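Local coordinates for extracellular matrix-binding protein EbhA (Staphylococcus aureus, PDB 2DGJ) that probably helps the bacterium adhere to host extracellular matrix, as part of a long, rod-like cell-wall-associated adhesin built from a string of three-helix bundles, at residues D138-A141 with T142-Q146; S131-G134 with A135-K139; I10-E13 with N14-Q18; Q18-K21 with Y22-E26. All coordinates share one frame; numbering follows the deposited sequence.

Interaction 1 of 4, residues D138-A141 with T142-Q146; sequences DKDA and TLRNQ
T142 reaches back one helical turn to D138 with its backbone and its side chain together. T142 N donates to D138 O at 3.0 Å. T142 OG1 donates to the same D138 O at 2.8 Å, from above the carbonyl plane, 44° out of it. T142 OG1 sits beside its own backbone N (chi1 -59°), which turns the hydroxyl back toward that carbonyl. The D138 carboxylate makes no capping bond and instead forms a salt bridge with K194. This is the first turn of the short helix 139-144, in a FIVAR domain of the three-helix-bundle rod.

R144 CB lies near the carbonyl oxygens of D140 and A141. R144 CG comes within 3.2 Å of D140 O. The chain then runs extended to NE and turns the guanidinium back beside D140, at a slant. R144 NH1 is 3.4 Å from D140 CB, and NH2 also packs on that CB. The nearest charged atoms, R144 NH2 and D140 OD1, stay 4.6 Å apart. On another face, L143 CD2 meets K139 CG at 3.7 Å. K139 extends past it to a salt bridge with E167, while L143 also touches Y159 of helix 153-170.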
loop_
_atom_site.group_PDB
_atom_site.type_symbol
_atom_site.label_atom_id
_atom_site.label_comp_id
_atom_site.label_asym_id
_atom_site.label_seq_id
_atom_site.Cartn_x
_atom_site.Cartn_y
_atom_site.Cartn_z
ATOM N N ASP A 138 -19.717 -24.765 15.015
ATOM C CA ASP A 138 -20.097 -25.714 16.053
ATOM C C ASP A 138 -21.532 -25.450 16.497
ATOM O O ASP A 138 -21.921 -25.824 17.602
ATOM C CB ASP A 138 -19.162 -25.615 17.261
ATOM C CG ASP A 138 -19.179 -24.239 17.902
ATOM O OD1 ASP A 138 -19.963 -23.375 17.460
ATOM O OD2 ASP A 138 -18.399 -24.029 18.854
ATOM N N LYS A 139 -22.303 -24.801 15.623
ATOM C CA LYS A 139 -23.705 -24.465 15.889
ATOM C C LYS A 139 -24.532 -25.638 16.398
ATOM O O LYS A 139 -24.983 -25.647 17.542
ATOM C CB LYS A 139 -24.372 -23.922 14.619
ATOM C CG LYS A 139 -25.876 -23.776 14.751
ATOM C CD LYS A 139 -26.547 -23.577 13.408
ATOM C CE LYS A 139 -28.055 -23.625 13.567
ATOM N NZ LYS A 139 -28.775 -23.446 12.278
ATOM N N ASP A 140 -24.741 -26.624 15.532
ATOM C CA ASP A 140 -25.533 -27.797 15.879
ATOM C C ASP A 140 -25.118 -28.488 17.181
ATOM O O ASP A 140 -25.972 -28.856 17.996
ATOM C CB ASP A 140 -25.491 -28.805 14.733
ATOM C CG ASP A 140 -26.030 -28.232 13.433
ATOM O OD1 ASP A 140 -27.146 -27.669 13.440
ATOM O OD2 ASP A 140 -25.335 -28.354 12.402
ATOM N N ALA A 141 -23.813 -28.666 17.369
ATOM C CA ALA A 141 -23.298 -29.318 18.567
ATOM C C ALA A 141 -23.644 -28.507 19.809
ATOM O O ALA A 141 -24.099 -29.050 20.809
ATOM C CB ALA A 141 -21.786 -29.499 18.458
ATOM N N THR A 142 -23.435 -27.198 19.738
ATOM C CA THR A 142 -23.722 -26.309 20.858
ATOM C C THR A 142 -25.190 -26.387 21.254
ATOM O O THR A 142 -25.520 -26.412 22.441
ATOM C CB THR A 142 -23.372 -24.842 20.509
ATOM O OG1 THR A 142 -21.981 -24.755 20.178
ATOM C CG2 THR A 142 -23.661 -23.916 21.692
ATOM N N LEU A 143 -26.063 -26.443 20.252
ATOM C CA LEU A 143 -27.500 -26.512 20.484
ATOM C C LEU A 143 -27.947 -27.794 21.180
ATOM O O LEU A 143 -28.936 -27.795 21.914
ATOM C CB LEU A 143 -28.245 -26.364 19.153
ATOM C CG LEU A 143 -28.820 -24.998 18.746
ATOM C CD1 LEU A 143 -28.425 -23.906 19.727
ATOM C CD2 LEU A 143 -28.338 -24.663 17.351
ATOM N N ARG A 144 -27.222 -28.883 20.947
ATOM C CA ARG A 144 -27.571 -30.165 21.552
ATOM C C ARG A 144 -26.878 -30.369 22.890
ATOM O O ARG A 144 -27.107 -31.372 23.565
ATOM C CB ARG A 144 -27.185 -31.321 20.629
ATOM C CG ARG A 144 -27.684 -31.217 19.188
ATOM C CD ARG A 144 -27.502 -32.557 18.479
ATOM N NE ARG A 144 -27.745 -32.486 17.040
ATOM C CZ ARG A 144 -26.843 -32.069 16.155
ATOM N NH1 ARG A 144 -25.643 -31.684 16.564
ATOM N NH2 ARG A 144 -27.136 -32.053 14.858
ATOM N N ASN A 145 -26.028 -29.423 23.276
ATOM C CA ASN A 145 -25.288 -29.538 24.533
ATOM C C ASN A 145 -26.038 -28.965 25.731
ATOM O O ASN A 145 -26.732 -27.956 25.621
ATOM C CB ASN A 145 -23.915 -28.867 24.395
ATOM C CG ASN A 145 -23.031 -29.102 25.599
ATOM O OD1 ASN A 145 -23.177 -28.444 26.629
ATOM N ND2 ASN A 145 -22.116 -30.059 25.483
ATOM N N GLN A 146 -25.887 -29.621 26.878
ATOM C CA GLN A 146 -26.544 -29.219 28.115
ATOM C C GLN A 146 -26.257 -27.770 28.513
ATOM O O GLN A 146 -27.090 -27.122 29.150
ATOM C CB GLN A 146 -26.111 -30.169 29.234
ATOM C CG GLN A 146 -26.794 -29.973 30.593
ATOM C CD GLN A 146 -26.225 -28.812 31.378
ATOM O OE1 GLN A 146 -25.024 -28.547 31.339
ATOM N NE2 GLN A 146 -27.087 -28.122 32.110
#

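Interaction 2 of 4, residues S131-G134 with A135-K139; sequences SLQG and AINDK
Q133 and N137 join their side-chain amides across the end of helix 112-135. Q133 NE2 donates to N137 OD1 at 2.9 Å, with an N-H...O angle of 162°. The acceptor lies nearly in the plane of the Q133 amide. On the N137 side the donor is tilted from the carbonyl plane. The two side chains cross at about a right angle, and their amide planes are 28° apart. Q133 starts with CG anti to its backbone N (chi1 178°) and then bends at chi2, which brings NE2 over to N137.

The backbone bonds change character along the segment. A135 N still bonds to S131 O at 3.0 Å, a normal helical spacing. After it the bonds span three residues. I136 N makes a weak bond to Q133 O. N137 N bonds to G134 O at 3.3 Å, approaching from above the carbonyl plane.

A135 CB rests on the carbonyl oxygens of S131 and L132, at 3.6 Å from each. I136 CG1 lies 3.5 Å from Q133 O. L132 and I136 are buried and touch L170 of helix 153-170; they also touch A186 and V190, respectively, of helix 180-194. A type I beta turn from I136 to K139 follows. This is a helix end tightening into a turn, linking helices 112-135 and 139-144 in this FIVAR domain.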
loop_
_atom_site.group_PDB
_atom_site.type_symbol
_atom_site.label_atom_id
_atom_site.label_comp_id
_atom_site.label_asym_id
_atom_site.label_seq_id
_atom_site.Cartn_x
_atom_site.Cartn_y
_atom_site.Cartn_z
ATOM N N SER A 131 -14.139 -15.577 9.558
ATOM C CA SER A 131 -14.200 -15.593 11.011
ATOM C C SER A 131 -15.626 -15.847 11.490
ATOM O O SER A 131 -15.854 -16.641 12.405
ATOM C CB SER A 131 -13.693 -14.267 11.577
ATOM O OG SER A 131 -12.316 -14.071 11.292
ATOM N N LEU A 132 -16.585 -15.174 10.862
ATOM C CA LEU A 132 -17.983 -15.336 11.233
ATOM C C LEU A 132 -18.430 -16.764 10.966
ATOM O O LEU A 132 -19.221 -17.323 11.722
ATOM C CB LEU A 132 -18.866 -14.368 10.443
ATOM C CG LEU A 132 -20.370 -14.425 10.729
ATOM C CD1 LEU A 132 -20.623 -14.256 12.215
ATOM C CD2 LEU A 132 -21.081 -13.332 9.947
ATOM N N GLN A 133 -17.911 -17.350 9.893
ATOM C CA GLN A 133 -18.250 -18.724 9.529
ATOM C C GLN A 133 -17.701 -19.680 10.584
ATOM O O GLN A 133 -18.368 -20.642 10.972
ATOM C CB GLN A 133 -17.650 -19.075 8.161
ATOM C CG GLN A 133 -17.904 -20.511 7.709
ATOM C CD GLN A 133 -19.379 -20.809 7.515
ATOM O OE1 GLN A 133 -20.044 -20.196 6.680
ATOM N NE2 GLN A 133 -19.900 -21.752 8.291
ATOM N N GLY A 134 -16.481 -19.416 11.042
ATOM C CA GLY A 134 -15.869 -20.275 12.039
ATOM C C GLY A 134 -16.558 -20.189 13.382
ATOM O O GLY A 134 -16.662 -21.182 14.102
ATOM N N ALA A 135 -17.040 -19.000 13.726
ATOM C CA ALA A 135 -17.719 -18.785 14.994
ATOM C C ALA A 135 -18.982 -19.633 15.136
ATOM O O ALA A 135 -19.411 -19.921 16.251
ATOM C CB ALA A 135 -18.064 -17.309 15.152
ATOM N N ILE A 136 -19.571 -20.034 14.014
ATOM C CA ILE A 136 -20.791 -20.834 14.069
ATOM C C ILE A 136 -20.662 -22.236 13.469
ATOM O O ILE A 136 -21.668 -22.870 13.159
ATOM C CB ILE A 136 -21.971 -20.121 13.359
ATOM C CG1 ILE A 136 -21.758 -20.132 11.844
ATOM C CG2 ILE A 136 -22.090 -18.684 13.859
ATOM C CD1 ILE A 136 -22.972 -19.671 11.062
ATOM N N ASN A 137 -19.437 -22.722 13.298
ATOM C CA ASN A 137 -19.254 -24.059 12.739
ATOM C C ASN A 137 -19.631 -25.139 13.741
ATOM O O ASN A 137 -19.830 -26.300 13.370
ATOM C CB ASN A 137 -17.811 -24.269 12.269
ATOM C CG ASN A 137 -17.588 -23.795 10.846
ATOM O OD1 ASN A 137 -18.535 -23.614 10.075
ATOM N ND2 ASN A 137 -16.326 -23.601 10.484
ATOM N N ASP A 138 -19.717 -24.765 15.015
ATOM C CA ASP A 138 -20.097 -25.714 16.053
ATOM C C ASP A 138 -21.532 -25.450 16.497
ATOM O O ASP A 138 -21.921 -25.824 17.602
ATOM C CB ASP A 138 -19.162 -25.615 17.261
ATOM C CG ASP A 138 -19.179 -24.239 17.902
ATOM O OD1 ASP A 138 -19.963 -23.375 17.460
ATOM O OD2 ASP A 138 -18.399 -24.029 18.854
ATOM N N LYS A 139 -22.303 -24.801 15.623
ATOM C CA LYS A 139 -23.705 -24.465 15.889
ATOM C C LYS A 139 -24.532 -25.638 16.398
ATOM O O LYS A 139 -24.983 -25.647 17.542
ATOM C CB LYS A 139 -24.372 -23.922 14.619
ATOM C CG LYS A 139 -25.876 -23.776 14.751
ATOM C CD LYS A 139 -26.547 -23.577 13.408
ATOM C CE LYS A 139 -28.055 -23.625 13.567
ATOM N NZ LYS A 139 -28.775 -23.446 12.278
#

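Interaction 3 of 4, residues I10-E13 with N14-Q18; sequences IDDE and NATKQ
Just past the break after helix 3-11, D12 and E13 hold the first turn of helix 13-18 by bonds to T16 and K17 in the first FIVAR domain of the chain. T16 N donates to D12 O at 2.8 Å, with an N-H...O angle of 162°. T16 OG1 donates to D12 O, also at 2.8 Å, from above the carbonyl plane.

The D12 carboxylate lies across the T16 side chain at about a right angle. D12 CG is anti to the backbone N (chi1 -161°), which brings the carboxylate beside A15 and T16. D12 OD1 touches A15 CB at 3.3 Å. D12 OD2 lies near T16 OG1 but does not bond to it; its salt bridge is to K68.

E13 and K17 lie side by side and point the same way. K17 N bonds to E13 O at 2.8 Å. Farther along the side chains, K17 CE packs on E13 CG at 3.9 Å. K17 NZ makes a long, weak salt bridge to E13 OE2, at 3.4 Å. K17 NZ has a second partner in D34, of helix 27-46. D34 also comes close to E13 OE2, so the lysine probably eases the meeting of two negative charges. This is an i to i+4 Glu-Lys pair on the first turn of a helix, set against the neighbouring helix of a three-helix bundle.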
loop_
_atom_site.group_PDB
_atom_site.type_symbol
_atom_site.label_atom_id
_atom_site.label_comp_id
_atom_site.label_asym_id
_atom_site.label_seq_id
_atom_site.Cartn_x
_atom_site.Cartn_y
_atom_site.Cartn_z
ATOM N N ILE A 10 4.368 21.690 -24.613
ATOM C CA ILE A 10 4.694 22.351 -23.354
ATOM C C ILE A 10 3.423 22.749 -22.602
ATOM O O ILE A 10 3.330 22.585 -21.388
ATOM C CB ILE A 10 5.547 23.622 -23.590
ATOM C CG1 ILE A 10 6.864 23.240 -24.270
ATOM C CG2 ILE A 10 5.820 24.325 -22.265
ATOM C CD1 ILE A 10 7.779 24.413 -24.582
ATOM N N ASP A 11 2.445 23.274 -23.332
ATOM C CA ASP A 11 1.189 23.700 -22.722
ATOM C C ASP A 11 0.448 22.539 -22.084
ATOM O O ASP A 11 -0.175 22.682 -21.028
ATOM C CB ASP A 11 0.270 24.343 -23.767
ATOM C CG ASP A 11 0.844 25.608 -24.372
ATOM O OD1 ASP A 11 1.661 26.282 -23.709
ATOM O OD2 ASP A 11 0.457 25.937 -25.514
ATOM N N ASP A 12 0.525 21.382 -22.731
ATOM C CA ASP A 12 -0.178 20.199 -22.266
ATOM C C ASP A 12 0.483 19.449 -21.120
ATOM O O ASP A 12 -0.054 18.451 -20.649
ATOM C CB ASP A 12 -0.409 19.259 -23.450
ATOM C CG ASP A 12 -1.513 18.250 -23.190
ATOM O OD1 ASP A 12 -2.486 18.597 -22.488
ATOM O OD2 ASP A 12 -1.421 17.117 -23.708
ATOM N N GLU A 13 1.633 19.932 -20.661
ATOM C CA GLU A 13 2.340 19.273 -19.567
ATOM C C GLU A 13 1.475 19.066 -18.326
ATOM O O GLU A 13 1.167 17.927 -17.958
ATOM C CB GLU A 13 3.598 20.058 -19.179
ATOM C CG GLU A 13 4.270 19.530 -17.917
ATOM C CD GLU A 13 5.653 20.107 -17.689
ATOM O OE1 GLU A 13 5.786 21.350 -17.653
ATOM O OE2 GLU A 13 6.606 19.314 -17.539
ATOM N N ASN A 14 1.094 20.164 -17.678
ATOM C CA ASN A 14 0.279 20.088 -16.472
ATOM C C ASN A 14 -0.926 19.173 -16.633
ATOM O O ASN A 14 -1.212 18.357 -15.756
ATOM C CB ASN A 14 -0.184 21.485 -16.051
ATOM C CG ASN A 14 -1.146 21.454 -14.870
ATOM O OD1 ASN A 14 -2.329 21.144 -15.022
ATOM N ND2 ASN A 14 -0.635 21.769 -13.682
ATOM N N ALA A 15 -1.622 19.305 -17.757
ATOM C CA ALA A 15 -2.799 18.486 -18.022
ATOM C C ALA A 15 -2.413 17.012 -18.111
ATOM O O ALA A 15 -3.040 16.153 -17.491
ATOM C CB ALA A 15 -3.480 18.939 -19.321
ATOM N N THR A 16 -1.368 16.728 -18.878
ATOM C CA THR A 16 -0.896 15.361 -19.046
ATOM C C THR A 16 -0.503 14.766 -17.702
ATOM O O THR A 16 -0.730 13.586 -17.446
ATOM C CB THR A 16 0.324 15.297 -19.998
ATOM O OG1 THR A 16 -0.056 15.774 -21.296
ATOM C CG2 THR A 16 0.833 13.865 -20.124
ATOM N N LYS A 17 0.084 15.593 -16.844
ATOM C CA LYS A 17 0.518 15.139 -15.531
ATOM C C LYS A 17 -0.622 14.897 -14.558
ATOM O O LYS A 17 -0.430 14.250 -13.528
ATOM C CB LYS A 17 1.509 16.133 -14.920
ATOM C CG LYS A 17 2.897 16.072 -15.539
ATOM C CD LYS A 17 3.858 17.016 -14.836
ATOM C CE LYS A 17 5.288 16.818 -15.320
ATOM N NZ LYS A 17 6.235 17.722 -14.609
ATOM N N GLN A 18 -1.804 15.410 -14.879
ATOM C CA GLN A 18 -2.965 15.226 -14.016
ATOM C C GLN A 18 -3.666 13.919 -14.355
ATOM O O GLN A 18 -4.467 13.404 -13.567
ATOM C CB GLN A 18 -3.955 16.384 -14.192
ATOM C CG GLN A 18 -3.542 17.701 -13.545
ATOM C CD GLN A 18 -3.498 17.622 -12.031
ATOM O OE1 GLN A 18 -2.632 16.961 -11.456
ATOM N NE2 GLN A 18 -4.443 18.293 -11.376
#

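Interaction 4 of 4, residues Q18-K21 with Y22-E26; sequences QTQK and YRDAE
Q20 opens helix 20-23, a single-turn helix in the FIVAR domain, and D24 follows its end; their side chains meet across this one turn. They cross at about a right angle. The Q20 amide and the D24 carboxylate are turned 44° against each other. Q20 NE2 donates to D24 OD2 at 2.7 Å, with an N-H...O angle of 162°. The bond enters on the anti lone pair of OD2, the side away from the other carboxylate oxygen. It leaves Q20 almost in the amide plane. A bend at chi2 turns the Q20 amide toward D24. Both atoms have further partners: Q20 NE2 bonds to G73 O, and D24 OD2 accepts from V112 N. The pair thus joins this turn to the parts of the chain around residues 73 and 112. In the backbone, D24 N bonds to Q20 O.

T19 is the N-cap. T19 OG1 accepts a weak bond from Y22 N at 3.5 Å and also bonds to T16 O. The side chains of T19 and Y22 are likewise at about a right angle. Y22 CB lies by T19 OG1, while the ring leads away to Y33 and K30 of helix 27-46. T19 O takes the R23 N bond at 3.0 Å. R23 bends at chi2 and chi3, and Q18 O lies at the edge of its guanidinium. A25 CB rests on K21 O at 3.4 Å.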
loop_
_atom_site.group_PDB
_atom_site.type_symbol
_atom_site.label_atom_id
_atom_site.label_comp_id
_atom_site.label_asym_id
_atom_site.label_seq_id
_atom_site.Cartn_x
_atom_site.Cartn_y
_atom_site.Cartn_z
ATOM N N GLN A 18 -1.804 15.410 -14.879
ATOM C CA GLN A 18 -2.965 15.226 -14.016
ATOM C C GLN A 18 -3.666 13.919 -14.355
ATOM O O GLN A 18 -4.467 13.404 -13.567
ATOM C CB GLN A 18 -3.955 16.384 -14.192
ATOM C CG GLN A 18 -3.542 17.701 -13.545
ATOM C CD GLN A 18 -3.498 17.622 -12.031
ATOM O OE1 GLN A 18 -2.632 16.961 -11.456
ATOM N NE2 GLN A 18 -4.443 18.293 -11.376
ATOM N N THR A 19 -3.359 13.379 -15.531
ATOM C CA THR A 19 -3.986 12.144 -15.984
ATOM C C THR A 19 -3.438 10.891 -15.316
ATOM O O THR A 19 -2.292 10.855 -14.866
ATOM C CB THR A 19 -3.845 11.965 -17.510
ATOM O OG1 THR A 19 -2.461 11.802 -17.849
ATOM C CG2 THR A 19 -4.422 13.173 -18.245
ATOM N N GLN A 20 -4.282 9.864 -15.273
ATOM C CA GLN A 20 -3.943 8.574 -14.693
ATOM C C GLN A 20 -2.901 7.886 -15.583
ATOM O O GLN A 20 -2.066 7.113 -15.102
ATOM C CB GLN A 20 -5.215 7.726 -14.592
ATOM C CG GLN A 20 -5.057 6.365 -13.921
ATOM C CD GLN A 20 -4.357 5.364 -14.799
ATOM O OE1 GLN A 20 -4.541 5.367 -16.018
ATOM N NE2 GLN A 20 -3.560 4.489 -14.190
ATOM N N LYS A 21 -2.956 8.178 -16.881
ATOM C CA LYS A 21 -2.021 7.589 -17.833
ATOM C C LYS A 21 -0.589 7.934 -17.432
ATOM O O LYS A 21 0.318 7.112 -17.553
ATOM C CB LYS A 21 -2.318 8.102 -19.247
ATOM C CG LYS A 21 -1.453 7.487 -20.335
ATOM C CD LYS A 21 -1.937 7.879 -21.726
ATOM C CE LYS A 21 -1.062 7.278 -22.824
ATOM N NZ LYS A 21 -1.035 5.788 -22.790
ATOM N N TYR A 22 -0.399 9.157 -16.950
ATOM C CA TYR A 22 0.913 9.623 -16.519
ATOM C C TYR A 22 1.170 9.152 -15.092
ATOM O O TYR A 22 2.160 8.467 -14.814
ATOM C CB TYR A 22 0.963 11.155 -16.562
ATOM C CG TYR A 22 2.199 11.745 -15.907
ATOM C CD1 TYR A 22 3.425 11.769 -16.572
ATOM C CD2 TYR A 22 2.144 12.255 -14.609
ATOM C CE1 TYR A 22 4.565 12.288 -15.961
ATOM C CE2 TYR A 22 3.278 12.770 -13.989
ATOM C CZ TYR A 22 4.486 12.787 -14.668
ATOM O OH TYR A 22 5.613 13.301 -14.060
ATOM N N ARG A 23 0.262 9.534 -14.200
ATOM C CA ARG A 23 0.316 9.200 -12.780
ATOM C C ARG A 23 0.846 7.801 -12.472
ATOM O O ARG A 23 1.872 7.654 -11.805
ATOM C CB ARG A 23 -1.078 9.334 -12.177
ATOM C CG ARG A 23 -1.184 10.271 -10.991
ATOM C CD ARG A 23 -1.321 11.716 -11.420
ATOM N NE ARG A 23 -2.112 12.474 -10.456
ATOM C CZ ARG A 23 -1.824 12.590 -9.159
ATOM N NH1 ARG A 23 -0.747 12.003 -8.645
ATOM N NH2 ARG A 23 -2.623 13.298 -8.373
ATOM N N ASP A 24 0.139 6.779 -12.950
ATOM C CA ASP A 24 0.524 5.389 -12.703
ATOM C C ASP A 24 1.521 4.783 -13.679
ATOM O O ASP A 24 1.817 3.591 -13.598
ATOM C CB ASP A 24 -0.721 4.502 -12.636
ATOM C CG ASP A 24 -1.604 4.832 -11.457
ATOM O OD1 ASP A 24 -1.052 4.985 -10.350
ATOM O OD2 ASP A 24 -2.838 4.934 -11.625
ATOM N N ALA A 25 2.047 5.586 -14.598
ATOM C CA ALA A 25 3.034 5.080 -15.548
ATOM C C ALA A 25 4.279 4.712 -14.752
ATOM O O ALA A 25 4.421 5.113 -13.595
ATOM C CB ALA A 25 3.376 6.140 -16.577
ATOM N N GLU A 26 5.175 3.948 -15.367
ATOM C CA GLU A 26 6.397 3.545 -14.685
ATOM C C GLU A 26 7.266 4.783 -14.502
ATOM O O GLU A 26 7.326 5.642 -15.383
ATOM C CB GLU A 26 7.121 2.474 -15.503
ATOM C CG GLU A 26 6.216 1.303 -15.877
ATOM C CD GLU A 26 6.951 0.159 -16.556
ATOM O OE1 GLU A 26 7.678 0.413 -17.541
ATOM O OE2 GLU A 26 6.793 -1.001 -16.113
#

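All four are local contacts at helix ends, breaks or short helices. Interactions 1 and 2 share D138 and K139 and run from helix 112-135 into helix 139-144. Interactions 3 and 4 share Q18 and touch, as at T16 O to Y22 CB, 3.1 Å. The two pairs lie in different FIVAR domains; the centres of interactions 1 and 3 are about 66 Å apart. Interaction 2 is partly buried, and the others are surface contacts. Interactions 1 and 3 each have a threonine that gives two hydrogen bonds, from N and OG1, to one carbonyl oxygen. A salt bridge crosses only interaction 3. Interactions 2 and 4 use a glutamine amide as side-chain donor, to an amide oxygen and a carboxylate.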